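Local coordinates for protein FmtA (Staphylococcus aureus, PDB 5ZH8), which removes D-alanyl esters from wall teichoic acid and lipoteichoic acid and affects the level of methicillin resistance, at residues Q84-N89 with E372-H377; V92-Y95 with K101-K104; Y106-Q109 with I115-T118; T121-G126 with V362-V367; K262-A265 with G270-F273. All blocks are in the same frame, centred on the assembly; numbering follows the deposited sequence.

Contact 1: residues Q84-N89 with E372-H377; sequences QSSLFN and EVRIKH
The R374 guanidinium takes F88 over one face and S86 at its edge. F88 CD1 sits 3.6 Å above the guanidinium plane, toward the rim of the group, with CB on the same residue also over that face. The F88 ring in turn meets R374 NE near its own plane, the two flat groups being turned 57° apart. Extended from CG to NE, the arginine chain reaches S86 end-on and bonds it with two nitrogens. R374 NH2 donates almost straight (168°) to S86 O at 3.1 Å, coming from above the carbonyl plane. R374 NH1 reaches S86 OG at 2.7 Å, within the guanidinium plane; the same hydroxyl is also bonded to Y82 O. The cation thus lies at the carboxyl end of helix 74-85, where it would suit the helix dipole. L87, with positive phi, ends that helix in a Schellman motif. R374 thereby ties it to helix 371-382, the pairing of N- and C-terminal helices on one sheet face known from penicillin-binding proteins and serine beta-lactamases.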
loop_
_atom_site.group_PDB
_atom_site.type_symbol
_atom_site.label_atom_id
_atom_site.label_comp_id
_atom_site.label_asym_id
_atom_site.label_seq_id
_atom_site.Cartn_x
_atom_site.Cartn_y
_atom_site.Cartn_z
ATOM N N GLN A 84 -4.237 3.473 -20.464
ATOM C CA GLN A 84 -4.974 4.727 -20.468
ATOM C C GLN A 84 -6.303 4.608 -19.720
ATOM O O GLN A 84 -6.582 5.400 -18.824
ATOM C CB GLN A 84 -5.222 5.210 -21.889
ATOM C CG GLN A 84 -3.987 5.695 -22.614
ATOM C CD GLN A 84 -4.334 6.527 -23.849
ATOM O OE1 GLN A 84 -5.351 7.243 -23.895
ATOM N NE2 GLN A 84 -3.482 6.432 -24.869
ATOM N N SER A 85 -7.116 3.617 -20.066
ATOM C CA SER A 85 -8.446 3.497 -19.464
ATOM C C SER A 85 -8.416 3.025 -18.004
ATOM O O SER A 85 -9.379 3.224 -17.268
ATOM C CB SER A 85 -9.343 2.589 -20.306
ATOM O OG SER A 85 -8.770 1.314 -20.453
ATOM N N SER A 86 -7.311 2.423 -17.576
ATOM C CA SER A 86 -7.139 2.059 -16.164
ATOM C C SER A 86 -6.504 3.181 -15.325
ATOM O O SER A 86 -6.217 2.986 -14.150
ATOM C CB SER A 86 -6.307 0.782 -16.049
ATOM O OG SER A 86 -5.037 0.964 -16.636
ATOM N N LEU A 87 -6.296 4.347 -15.931
ATOM C CA LEU A 87 -5.798 5.540 -15.232
ATOM C C LEU A 87 -4.392 5.355 -14.675
ATOM O O LEU A 87 -4.040 5.933 -13.663
ATOM C CB LEU A 87 -6.766 5.962 -14.119
ATOM C CG LEU A 87 -8.241 6.083 -14.518
ATOM C CD1 LEU A 87 -9.117 6.292 -13.293
ATOM C CD2 LEU A 87 -8.416 7.203 -15.526
ATOM N N PHE A 88 -3.595 4.544 -15.364
ATOM C CA PHE A 88 -2.210 4.271 -14.990
ATOM C C PHE A 88 -1.431 5.575 -14.905
ATOM O O PHE A 88 -1.493 6.391 -15.823
ATOM C CB PHE A 88 -1.590 3.354 -16.046
ATOM C CG PHE A 88 -0.145 3.020 -15.810
ATOM C CD1 PHE A 88 0.251 2.287 -14.695
ATOM C CD2 PHE A 88 0.824 3.403 -16.735
ATOM C CE1 PHE A 88 1.588 1.963 -14.500
ATOM C CE2 PHE A 88 2.159 3.077 -16.544
ATOM C CZ PHE A 88 2.542 2.359 -15.425
ATOM N N ASN A 89 -0.725 5.781 -13.797
ATOM C CA ASN A 89 0.174 6.930 -13.664
ATOM C C ASN A 89 1.611 6.445 -13.480
ATOM O O ASN A 89 1.996 6.018 -12.391
ATOM C CB ASN A 89 -0.252 7.822 -12.497
ATOM C CG ASN A 89 0.386 9.198 -12.557
ATOM O OD1 ASN A 89 -0.260 10.167 -12.962
ATOM N ND2 ASN A 89 1.655 9.294 -12.166
ATOM N N GLU A 372 0.919 -5.137 -9.750
ATOM C CA GLU A 372 1.078 -6.555 -10.114
ATOM C C GLU A 372 -0.051 -7.029 -11.016
ATOM O O GLU A 372 0.177 -7.763 -11.968
ATOM C CB GLU A 372 1.122 -7.438 -8.872
ATOM C CG GLU A 372 1.746 -8.800 -9.127
ATOM C CD GLU A 372 3.267 -8.802 -9.022
ATOM O OE1 GLU A 372 3.816 -7.915 -8.351
ATOM O OE2 GLU A 372 3.920 -9.706 -9.588
ATOM N N VAL A 373 -1.269 -6.606 -10.700
ATOM C CA VAL A 373 -2.419 -6.929 -11.521
ATOM C C VAL A 373 -2.202 -6.380 -12.925
ATOM O O VAL A 373 -2.567 -7.027 -13.906
ATOM C CB VAL A 373 -3.730 -6.372 -10.918
ATOM C CG1 VAL A 373 -4.868 -6.453 -11.922
ATOM C CG2 VAL A 373 -4.110 -7.138 -9.657
ATOM N N ARG A 374 -1.593 -5.201 -13.019
ATOM C CA ARG A 374 -1.386 -4.561 -14.318
ATOM C C ARG A 374 -0.380 -5.334 -15.156
ATOM O O ARG A 374 -0.656 -5.688 -16.296
ATOM C CB ARG A 374 -0.910 -3.110 -14.164
ATOM C CG ARG A 374 -1.852 -2.187 -13.402
ATOM C CD ARG A 374 -1.185 -0.835 -13.190
ATOM N NE ARG A 374 -2.086 0.191 -12.659
ATOM C CZ ARG A 374 -3.023 0.812 -13.368
ATOM N NH1 ARG A 374 -3.225 0.500 -14.641
ATOM N NH2 ARG A 374 -3.775 1.739 -12.796
ATOM N N ILE A 375 0.788 -5.590 -14.580
ATOM C CA ILE A 375 1.867 -6.252 -15.305
ATOM C C ILE A 375 1.493 -7.701 -15.658
ATOM O O ILE A 375 1.923 -8.212 -16.686
ATOM C CB ILE A 375 3.202 -6.171 -14.525
ATOM C CG1 ILE A 375 4.397 -6.390 -15.458
ATOM C CG2 ILE A 375 3.232 -7.163 -13.367
ATOM C CD1 ILE A 375 5.733 -6.052 -14.834
ATOM N N LYS A 376 0.680 -8.345 -14.821
ATOM C CA LYS A 376 0.176 -9.690 -15.122
ATOM C C LYS A 376 -0.746 -9.660 -16.317
ATOM O O LYS A 376 -0.667 -10.511 -17.196
ATOM C CB LYS A 376 -0.582 -10.289 -13.940
ATOM C CG LYS A 376 0.305 -10.804 -12.829
ATOM C CD LYS A 376 -0.531 -11.187 -11.617
ATOM C CE LYS A 376 0.289 -11.946 -10.578
ATOM N NZ LYS A 376 -0.530 -12.954 -9.826
ATOM N N HIS A 377 -1.627 -8.673 -16.338
ATOM C CA HIS A 377 -2.593 -8.555 -17.408
ATOM C C HIS A 377 -1.874 -8.351 -18.733
ATOM O O HIS A 377 -2.288 -8.878 -19.757
ATOM C CB HIS A 377 -3.549 -7.406 -17.131
ATOM C CG HIS A 377 -4.580 -7.213 -18.193
ATOM N ND1 HIS A 377 -5.574 -8.134 -18.442
ATOM C CD2 HIS A 377 -4.774 -6.202 -19.071
ATOM C CE1 HIS A 377 -6.332 -7.703 -19.430
ATOM N NE2 HIS A 377 -5.876 -6.528 -19.823
#

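Contact 2: residues V92-Y95 with K101-K104; sequences VAIY and KMSK
V92, A93 and I94 pair with K104, S103 and M102 in an antiparallel beta hairpin, the short strand axes 4.6 Å apart and 168° from parallel. Backbone hydrogen bonds do most of the joining. V92 and K104 form a hydrogen-bonded pair in both directions, V92 N to K104 O at 2.9 Å and K104 N to V92 O at 3.1 Å. I94 N donates to M102 O at 2.8 Å. On the other side of I94 the regular pattern breaks in a classic beta bulge: K101 and M102 both face this one residue, and I94 O accepts from both amides, K101 N at 3.0 Å and M102 N at 3.3 Å. The M102 N-H meets a lone pair of I94 O, in the carbonyl plane.

Weaker CA-H...O contacts fill in around the non-hydrogen-bonded A93-S103 pair, S103 CA meeting V92 O and A93 CA meeting M102 O.

Between the two strands the apolar side-chain contacts lie on the face bearing V92, I94 and M102, against which helix 74-85 packs. I94 and M102 lie side by side, pointing the same way, with I94 CD1 4.1 Å from M102 SD. With CG anti to the backbone N (chi1 -171°) and the rest extended, M102 carries CE to 4.1 Å from V92 CG1. Backbone bonds thus fix the register, while the M102 chain packs beside its partner I94 and reaches on to V92, making one apolar surface.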
loop_
_atom_site.group_PDB
_atom_site.type_symbol
_atom_site.label_atom_id
_atom_site.label_comp_id
_atom_site.label_asym_id
_atom_site.label_seq_id
_atom_site.Cartn_x
_atom_site.Cartn_y
_atom_site.Cartn_z
ATOM N N VAL A 92 5.918 2.743 -19.003
ATOM C CA VAL A 92 6.065 1.366 -19.448
ATOM C C VAL A 92 7.212 1.269 -20.442
ATOM O O VAL A 92 7.497 2.216 -21.176
ATOM C CB VAL A 92 4.760 0.827 -20.086
ATOM C CG1 VAL A 92 4.454 1.524 -21.409
ATOM C CG2 VAL A 92 4.838 -0.681 -20.267
ATOM N N ALA A 93 7.880 0.124 -20.433
ATOM C CA ALA A 93 8.864 -0.218 -21.449
ATOM C C ALA A 93 8.780 -1.718 -21.718
ATOM O O ALA A 93 8.767 -2.523 -20.784
ATOM C CB ALA A 93 10.262 0.164 -20.993
ATOM N N ILE A 94 8.710 -2.082 -22.993
ATOM C CA ILE A 94 8.596 -3.478 -23.389
ATOM C C ILE A 94 9.610 -3.789 -24.482
ATOM O O ILE A 94 9.654 -3.118 -25.515
ATOM C CB ILE A 94 7.175 -3.816 -23.887
ATOM C CG1 ILE A 94 6.145 -3.484 -22.798
ATOM C CG2 ILE A 94 7.098 -5.285 -24.291
ATOM C CD1 ILE A 94 4.705 -3.723 -23.192
ATOM N N TYR A 95 10.434 -4.801 -24.232
ATOM C CA TYR A 95 11.413 -5.284 -25.202
ATOM C C TYR A 95 10.937 -6.608 -25.784
ATOM O O TYR A 95 10.483 -7.489 -25.046
ATOM C CB TYR A 95 12.777 -5.488 -24.543
ATOM C CG TYR A 95 13.518 -4.211 -24.268
ATOM C CD1 TYR A 95 13.131 -3.375 -23.230
ATOM C CD2 TYR A 95 14.618 -3.838 -25.039
ATOM C CE1 TYR A 95 13.807 -2.189 -22.971
ATOM C CE2 TYR A 95 15.303 -2.661 -24.786
ATOM C CZ TYR A 95 14.897 -1.842 -23.745
ATOM O OH TYR A 95 15.556 -0.671 -23.477
ATOM N N LYS A 101 10.176 -2.203 -28.289
ATOM C CA LYS A 101 8.959 -2.093 -29.098
ATOM C C LYS A 101 7.926 -1.131 -28.503
ATOM O O LYS A 101 6.990 -0.716 -29.192
ATOM C CB LYS A 101 8.295 -3.458 -29.254
ATOM C CG LYS A 101 9.195 -4.567 -29.768
ATOM C CD LYS A 101 9.694 -4.362 -31.186
ATOM C CE LYS A 101 8.560 -4.415 -32.186
ATOM N NZ LYS A 101 9.107 -4.573 -33.562
ATOM N N MET A 102 8.068 -0.807 -27.220
ATOM C CA MET A 102 7.173 0.137 -26.572
ATOM C C MET A 102 7.878 0.860 -25.435
ATOM O O MET A 102 8.557 0.238 -24.625
ATOM C CB MET A 102 5.919 -0.568 -26.041
ATOM C CG MET A 102 4.838 0.391 -25.552
ATOM S SD MET A 102 3.277 -0.419 -25.194
ATOM C CE MET A 102 2.265 1.011 -24.819
ATOM N N SER A 103 7.694 2.175 -25.385
ATOM C CA SER A 103 8.241 3.017 -24.332
ATOM C C SER A 103 7.359 4.246 -24.247
ATOM O O SER A 103 7.328 5.046 -25.184
ATOM C CB SER A 103 9.682 3.423 -24.648
ATOM O OG SER A 103 10.245 4.180 -23.593
ATOM N N LYS A 104 6.625 4.388 -23.146
ATOM C CA LYS A 104 5.630 5.454 -23.041
ATOM C C LYS A 104 5.312 5.813 -21.596
ATOM O O LYS A 104 5.217 4.943 -20.732
ATOM C CB LYS A 104 4.347 5.037 -23.775
ATOM C CG LYS A 104 3.323 6.145 -23.909
ATOM C CD LYS A 104 2.200 5.750 -24.858
ATOM C CE LYS A 104 1.212 6.896 -25.043
ATOM N NZ LYS A 104 0.038 6.517 -25.883
#

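Contact 3: residues Y106-Q109 with I115-T118; sequences YGYQ and IKNT
N117 turns its carboxamide back under residues Y106 to Q109, its CG beside the backbone N and anti to the carbonyl carbon (chi1 -79°). From there N117 ND2 donates to Y106 O at 2.8 Å, with the acceptor nearly in the amide plane and the bond close to straight (168°). N117 OD1 lies instead against Q109, 3.3 Å from Q109 CB. The Q109 chain runs the other way, extended beyond a CG that is anti to the backbone N, and passes I115 CG2, 4.0 Å from Q109 CD. Its amide is held at both ends by outside partners, OE1 by T121 and NE2 by the carbonyl of K258. Between these groups the backbones form one antiparallel bridge, the non-hydrogen-bonded pair Y108-K116, flanked by N117 N to G107 O at 2.9 Å and Q109 N to I115 O at 2.7 Å. This short pairing closes the turn that follows strand 99-106 of the large sheet, where the chain rounds a corner at Q109. The side chains of Y108 and K116 diverge from the bridge, yet K116 CG comes back to 4.1 Å from Y108 CE2. The edge of the Y108 ring faces I115 O, 3.7 Å from Y108 CD2.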
loop_
_atom_site.group_PDB
_atom_site.type_symbol
_atom_site.label_atom_id
_atom_site.label_comp_id
_atom_site.label_asym_id
_atom_site.label_seq_id
_atom_site.Cartn_x
_atom_site.Cartn_y
_atom_site.Cartn_z
ATOM N N TYR A 106 2.708 7.851 -18.827
ATOM C CA TYR A 106 1.300 8.156 -18.618
ATOM C C TYR A 106 1.139 8.971 -17.330
ATOM O O TYR A 106 1.791 8.693 -16.319
ATOM C CB TYR A 106 0.494 6.867 -18.498
ATOM C CG TYR A 106 0.546 5.941 -19.698
ATOM C CD1 TYR A 106 1.608 5.058 -19.876
ATOM C CD2 TYR A 106 -0.492 5.916 -20.636
ATOM C CE1 TYR A 106 1.647 4.195 -20.967
ATOM C CE2 TYR A 106 -0.461 5.057 -21.730
ATOM C CZ TYR A 106 0.602 4.197 -21.887
ATOM O OH TYR A 106 0.635 3.339 -22.950
ATOM N N GLY A 107 0.252 9.961 -17.353
ATOM C CA GLY A 107 0.036 10.810 -16.181
ATOM C C GLY A 107 1.253 11.658 -15.826
ATOM O O GLY A 107 2.057 11.997 -16.696
ATOM N N TYR A 108 1.400 11.975 -14.541
ATOM C CA TYR A 108 2.382 12.960 -14.090
ATOM C C TYR A 108 3.559 12.393 -13.305
ATOM O O TYR A 108 3.397 11.536 -12.436
ATOM C CB TYR A 108 1.683 14.029 -13.251
ATOM C CG TYR A 108 0.718 14.857 -14.061
ATOM C CD1 TYR A 108 -0.605 14.448 -14.239
ATOM C CD2 TYR A 108 1.128 16.032 -14.676
ATOM C CE1 TYR A 108 -1.490 15.207 -14.984
ATOM C CE2 TYR A 108 0.248 16.791 -15.426
ATOM C CZ TYR A 108 -1.052 16.376 -15.574
ATOM O OH TYR A 108 -1.913 17.137 -16.323
ATOM N N GLN A 109 4.746 12.897 -13.631
ATOM C CA GLN A 109 5.968 12.637 -12.865
ATOM C C GLN A 109 5.974 13.484 -11.596
ATOM O O GLN A 109 6.356 13.012 -10.520
ATOM C CB GLN A 109 7.183 12.982 -13.724
ATOM C CG GLN A 109 8.528 12.884 -13.024
ATOM C CD GLN A 109 9.625 13.502 -13.857
ATOM O OE1 GLN A 109 9.751 13.204 -15.045
ATOM N NE2 GLN A 109 10.410 14.380 -13.247
ATOM N N ILE A 115 4.568 18.297 -14.350
ATOM C CA ILE A 115 5.506 17.632 -15.248
ATOM C C ILE A 115 4.969 16.253 -15.594
ATOM O O ILE A 115 4.786 15.417 -14.710
ATOM C CB ILE A 115 6.894 17.460 -14.598
ATOM C CG1 ILE A 115 7.492 18.826 -14.231
ATOM C CG2 ILE A 115 7.834 16.669 -15.517
ATOM C CD1 ILE A 115 8.619 18.740 -13.222
ATOM N N LYS A 116 4.726 16.021 -16.880
ATOM C CA LYS A 116 4.209 14.732 -17.345
ATOM C C LYS A 116 5.281 13.656 -17.308
ATOM O O LYS A 116 6.455 13.956 -17.442
ATOM C CB LYS A 116 3.637 14.855 -18.762
ATOM C CG LYS A 116 2.312 15.606 -18.821
ATOM C CD LYS A 116 1.369 14.977 -19.836
ATOM C CE LYS A 116 -0.020 15.602 -19.802
ATOM N NZ LYS A 116 -0.020 16.997 -20.335
ATOM N N ASN A 117 4.864 12.408 -17.113
ATOM C CA ASN A 117 5.763 11.248 -17.239
ATOM C C ASN A 117 6.178 11.054 -18.690
ATOM O O ASN A 117 5.334 10.999 -19.580
ATOM C CB ASN A 117 5.088 9.963 -16.754
ATOM C CG ASN A 117 5.081 9.835 -15.245
ATOM O OD1 ASN A 117 6.096 10.032 -14.593
ATOM N ND2 ASN A 117 3.936 9.474 -14.685
ATOM N N THR A 118 7.479 10.950 -18.923
ATOM C CA THR A 118 8.016 10.698 -20.252
ATOM C C THR A 118 8.900 9.464 -20.176
ATOM O O THR A 118 9.106 8.925 -19.086
ATOM C CB THR A 118 8.840 11.899 -20.735
ATOM O OG1 THR A 118 9.971 12.078 -19.880
ATOM C CG2 THR A 118 8.006 13.159 -20.703
#

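Contact 4: residues T121-G126 with V362-V367; sequences TMFLIG and VLALNV
F123 carries its ring beside the backbone N and anti to the carbonyl carbon (chi1 -63°), which lays one ring face over the methyl of A364. N366 holds CG between its backbone N and carbonyl carbon (chi1 64°), bringing its side chain to the rim of the same ring. The A364 methyl makes a CH-pi contact, with CB 3.5 Å from the F123 ring centroid and 18° off the normal; its closest ring atom is F123 CD1, at 3.4 Å from A364 CB. N366 meets the edge: its CB lies in the ring plane, 3.7 Å from F123 CE2, and its OD1 is 3.6 Å from that same carbon. The N366 amide and the ring are turned 69° apart. In the fold the ring is a buried link between strand 123-124 of the small antiparallel sheet and strand 359-365 of the large one, with P292 at the foot of helix 292-303 touching both F123 and A364. Directly after G126 comes the Ser-x-x-Lys signature of penicillin-binding proteins and related hydrolases, leading into helix 129-142. The polar end of N366 is engaged elsewhere, with OD1 accepting from N89.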
loop_
_atom_site.group_PDB
_atom_site.type_symbol
_atom_site.label_atom_id
_atom_site.label_comp_id
_atom_site.label_asym_id
_atom_site.label_seq_id
_atom_site.Cartn_x
_atom_site.Cartn_y
_atom_site.Cartn_z
ATOM N N THR A 121 11.643 9.903 -17.639
ATOM C CA THR A 121 11.342 9.816 -16.216
ATOM C C THR A 121 11.993 8.593 -15.570
ATOM O O THR A 121 11.836 7.459 -16.049
ATOM C CB THR A 121 9.832 9.733 -15.965
ATOM O OG1 THR A 121 9.178 10.828 -16.613
ATOM C CG2 THR A 121 9.535 9.777 -14.476
ATOM N N MET A 122 12.710 8.841 -14.479
ATOM C CA MET A 122 13.395 7.801 -13.720
ATOM C C MET A 122 12.645 7.567 -12.415
ATOM O O MET A 122 12.340 8.515 -11.694
ATOM C CB MET A 122 14.837 8.225 -13.430
ATOM C CG MET A 122 15.660 8.442 -14.686
ATOM S SD MET A 122 17.117 9.468 -14.461
ATOM C CE MET A 122 18.217 8.363 -13.578
ATOM N N PHE A 123 12.358 6.305 -12.120
ATOM C CA PHE A 123 11.564 5.937 -10.953
ATOM C C PHE A 123 12.415 5.257 -9.900
ATOM O O PHE A 123 13.337 4.525 -10.225
ATOM C CB PHE A 123 10.430 4.995 -11.362
ATOM C CG PHE A 123 9.456 5.611 -12.315
ATOM C CD1 PHE A 123 9.750 5.687 -13.666
ATOM C CD2 PHE A 123 8.256 6.125 -11.863
ATOM C CE1 PHE A 123 8.861 6.260 -14.548
ATOM C CE2 PHE A 123 7.364 6.701 -12.744
ATOM C CZ PHE A 123 7.664 6.770 -14.088
ATOM N N LEU A 124 12.098 5.515 -8.638
ATOM C CA LEU A 124 12.719 4.831 -7.516
ATOM C C LEU A 124 12.414 3.339 -7.615
ATOM O O LEU A 124 11.275 2.918 -7.448
ATOM C CB LEU A 124 12.188 5.404 -6.201
ATOM C CG LEU A 124 12.681 4.815 -4.882
ATOM C CD1 LEU A 124 14.204 4.854 -4.816
ATOM C CD2 LEU A 124 12.069 5.581 -3.714
ATOM N N ILE A 125 13.433 2.539 -7.905
ATOM C CA ILE A 125 13.230 1.112 -8.138
ATOM C C ILE A 125 13.108 0.325 -6.843
ATOM O O ILE A 125 12.751 -0.856 -6.880
ATOM C CB ILE A 125 14.338 0.492 -9.023
ATOM C CG1 ILE A 125 15.684 0.408 -8.285
ATOM C CG2 ILE A 125 14.484 1.278 -10.318
ATOM C CD1 ILE A 125 16.775 -0.298 -9.072
ATOM N N GLY A 126 13.411 0.965 -5.714
ATOM C CA GLY A 126 13.353 0.312 -4.411
ATOM C C GLY A 126 14.065 -1.034 -4.393
ATOM O O GLY A 126 15.190 -1.171 -4.886
ATOM N N VAL A 362 8.650 -3.868 -18.318
ATOM C CA VAL A 362 9.010 -3.041 -17.168
ATOM C C VAL A 362 7.901 -2.026 -16.961
ATOM O O VAL A 362 7.613 -1.234 -17.861
ATOM C CB VAL A 362 10.348 -2.288 -17.390
ATOM C CG1 VAL A 362 10.794 -1.584 -16.107
ATOM C CG2 VAL A 362 11.426 -3.232 -17.906
ATOM N N LEU A 363 7.281 -2.053 -15.784
ATOM C CA LEU A 363 6.152 -1.184 -15.485
ATOM C C LEU A 363 6.432 -0.394 -14.213
ATOM O O LEU A 363 6.564 -0.969 -13.129
ATOM C CB LEU A 363 4.875 -2.011 -15.338
ATOM C CG LEU A 363 3.555 -1.249 -15.498
ATOM C CD1 LEU A 363 3.407 -0.741 -16.926
ATOM C CD2 LEU A 363 2.361 -2.110 -15.109
ATOM N N ALA A 364 6.532 0.925 -14.360
ATOM C CA ALA A 364 6.865 1.813 -13.253
ATOM C C ALA A 364 5.657 2.666 -12.868
ATOM O O ALA A 364 5.061 3.333 -13.710
ATOM C CB ALA A 364 8.045 2.701 -13.628
ATOM N N LEU A 365 5.319 2.655 -11.588
ATOM C CA LEU A 365 4.147 3.346 -11.091
ATOM C C LEU A 365 4.545 4.307 -9.972
ATOM O O LEU A 365 5.090 3.875 -8.965
ATOM C CB LEU A 365 3.165 2.298 -10.572
ATOM C CG LEU A 365 1.795 2.768 -10.112
ATOM C CD1 LEU A 365 0.966 3.273 -11.288
ATOM C CD2 LEU A 365 1.104 1.617 -9.399
ATOM N N ASN A 366 4.272 5.601 -10.150
ATOM C CA ASN A 366 4.619 6.622 -9.141
ATOM C C ASN A 366 3.424 7.167 -8.339
ATOM O O ASN A 366 3.589 8.052 -7.506
ATOM C CB ASN A 366 5.440 7.761 -9.758
ATOM C CG ASN A 366 4.678 8.554 -10.797
ATOM O OD1 ASN A 366 4.137 7.992 -11.739
ATOM N ND2 ASN A 366 4.661 9.871 -10.644
ATOM N N VAL A 367 2.226 6.643 -8.586
ATOM C CA VAL A 367 1.110 6.791 -7.647
ATOM C C VAL A 367 0.826 5.393 -7.103
ATOM O O VAL A 367 0.497 4.481 -7.855
ATOM C CB VAL A 367 -0.153 7.374 -8.303
ATOM C CG1 VAL A 367 -1.243 7.566 -7.263
ATOM C CG2 VAL A 367 0.163 8.691 -8.996
#

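Contact 5: residues K262-A265 with G270-F273; sequences KGYA and GLSF
L271 opens the pairing by setting CD1 against Y264 CB at 3.5 Å, the two side chains crossing at about a right angle. S272 then forms the hydrogen-bonded antiparallel pair with A265: A265 N donates to S272 O and S272 N to A265 O, each at 3.1 Å. S272 OG, lodged between backbone N and carbonyl carbon (chi1 60°), adds a second donor to A265 O at 3.1 Å. F273 lies opposite Y264 in the non-hydrogen-bonded pair, with F273 CB 3.6 Å from Y264 CE1. The F273 ring receives K262 on one face, K262 CE 3.6 Å above its centroid and K262 NZ, in cation-pi contact, 4.6 Å from the same centroid. G263 O meets the ring edge at F273 CD1. Bent at chi3, the lysine sends NZ on to a salt bridge with E112, which also takes the Y264 hydroxyl. In this small hairpin the ammonium is probably stabilised by both a carboxylate and an aromatic face, while one carbonyl serves two donors of a single serine.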
loop_
_atom_site.group_PDB
_atom_site.type_symbol
_atom_site.label_atom_id
_atom_site.label_comp_id
_atom_site.label_asym_id
_atom_site.label_seq_id
_atom_site.Cartn_x
_atom_site.Cartn_y
_atom_site.Cartn_z
ATOM N N LYS A 262 8.404 11.680 -8.517
ATOM C CA LYS A 262 7.882 11.805 -7.169
ATOM C C LYS A 262 6.824 10.726 -6.980
ATOM O O LYS A 262 6.014 10.481 -7.873
ATOM C CB LYS A 262 7.269 13.194 -6.963
ATOM C CG LYS A 262 8.232 14.334 -7.258
ATOM C CD LYS A 262 7.564 15.704 -7.194
ATOM C CE LYS A 262 7.394 16.203 -5.768
ATOM N NZ LYS A 262 6.728 17.542 -5.725
ATOM N N GLY A 263 6.842 10.082 -5.819
ATOM C CA GLY A 263 5.881 9.034 -5.491
ATOM C C GLY A 263 4.744 9.597 -4.672
ATOM O O GLY A 263 4.926 10.559 -3.923
ATOM N N TYR A 264 3.566 8.994 -4.806
ATOM C CA TYR A 264 2.364 9.517 -4.160
ATOM C C TYR A 264 1.516 8.423 -3.519
ATOM O O TYR A 264 1.498 7.276 -3.970
ATOM C CB TYR A 264 1.526 10.292 -5.173
ATOM C CG TYR A 264 2.217 11.516 -5.717
ATOM C CD1 TYR A 264 2.103 12.740 -5.072
ATOM C CD2 TYR A 264 2.986 11.452 -6.871
ATOM C CE1 TYR A 264 2.732 13.870 -5.563
ATOM C CE2 TYR A 264 3.626 12.576 -7.367
ATOM C CZ TYR A 264 3.491 13.787 -6.711
ATOM O OH TYR A 264 4.119 14.910 -7.198
ATOM N N ALA A 265 0.814 8.801 -2.460
ATOM C CA ALA A 265 -0.167 7.936 -1.836
ATOM C C ALA A 265 -1.315 8.779 -1.285
ATOM O O ALA A 265 -1.087 9.904 -0.853
ATOM C CB ALA A 265 0.491 7.128 -0.734
ATOM N N GLY A 270 -6.188 14.081 0.640
ATOM C CA GLY A 270 -5.768 14.167 -0.756
ATOM C C GLY A 270 -4.598 13.298 -1.186
ATOM O O GLY A 270 -4.105 12.452 -0.435
ATOM N N LEU A 271 -4.151 13.544 -2.412
ATOM C CA LEU A 271 -2.946 12.930 -2.963
ATOM C C LEU A 271 -1.713 13.616 -2.385
ATOM O O LEU A 271 -1.575 14.830 -2.528
ATOM C CB LEU A 271 -2.948 13.094 -4.486
ATOM C CG LEU A 271 -1.849 12.415 -5.299
ATOM C CD1 LEU A 271 -1.967 10.900 -5.214
ATOM C CD2 LEU A 271 -1.929 12.873 -6.745
ATOM N N SER A 272 -0.823 12.854 -1.745
ATOM C CA SER A 272 0.313 13.464 -1.047
ATOM C C SER A 272 1.662 12.830 -1.394
ATOM O O SER A 272 1.792 11.613 -1.477
ATOM C CB SER A 272 0.081 13.462 0.470
ATOM O OG SER A 272 -0.081 12.149 0.972
ATOM N N PHE A 273 2.655 13.693 -1.588
ATOM C CA PHE A 273 3.999 13.298 -1.987
ATOM C C PHE A 273 4.783 12.733 -0.808
ATOM O O PHE A 273 4.914 13.377 0.232
ATOM C CB PHE A 273 4.731 14.502 -2.588
ATOM C CG PHE A 273 6.229 14.354 -2.643
ATOM C CD1 PHE A 273 6.817 13.287 -3.310
ATOM C CD2 PHE A 273 7.055 15.307 -2.054
ATOM C CE1 PHE A 273 8.196 13.163 -3.375
ATOM C CE2 PHE A 273 8.433 15.186 -2.117
ATOM C CZ PHE A 273 9.005 14.112 -2.776
#

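In the fold
N366 of contact 4 is the hub of four contacts. N366 OD1 is 2.8 Å from N89 ND2 of contact 1, and N366 ND2 is 2.8 Å from Y108 O of contact 3 and 3.1 Å from K262 O of contact 5. N89 ND2 also reaches Y108 O, and Q109 O pairs with K262 N at 3.2 Å, so contacts 1, 3 and 5 converge at the end of strand 359-365. Contact 2 joins through the large sheet, A93 O lying 2.8 Å from V362 N. It remains remote from contact 5, about 25 Å between centres. Contact 4 lies about 10 Å from the chain centre, and its segment 121-126 stops at the residue just before the Ser-x-x-Lys serine.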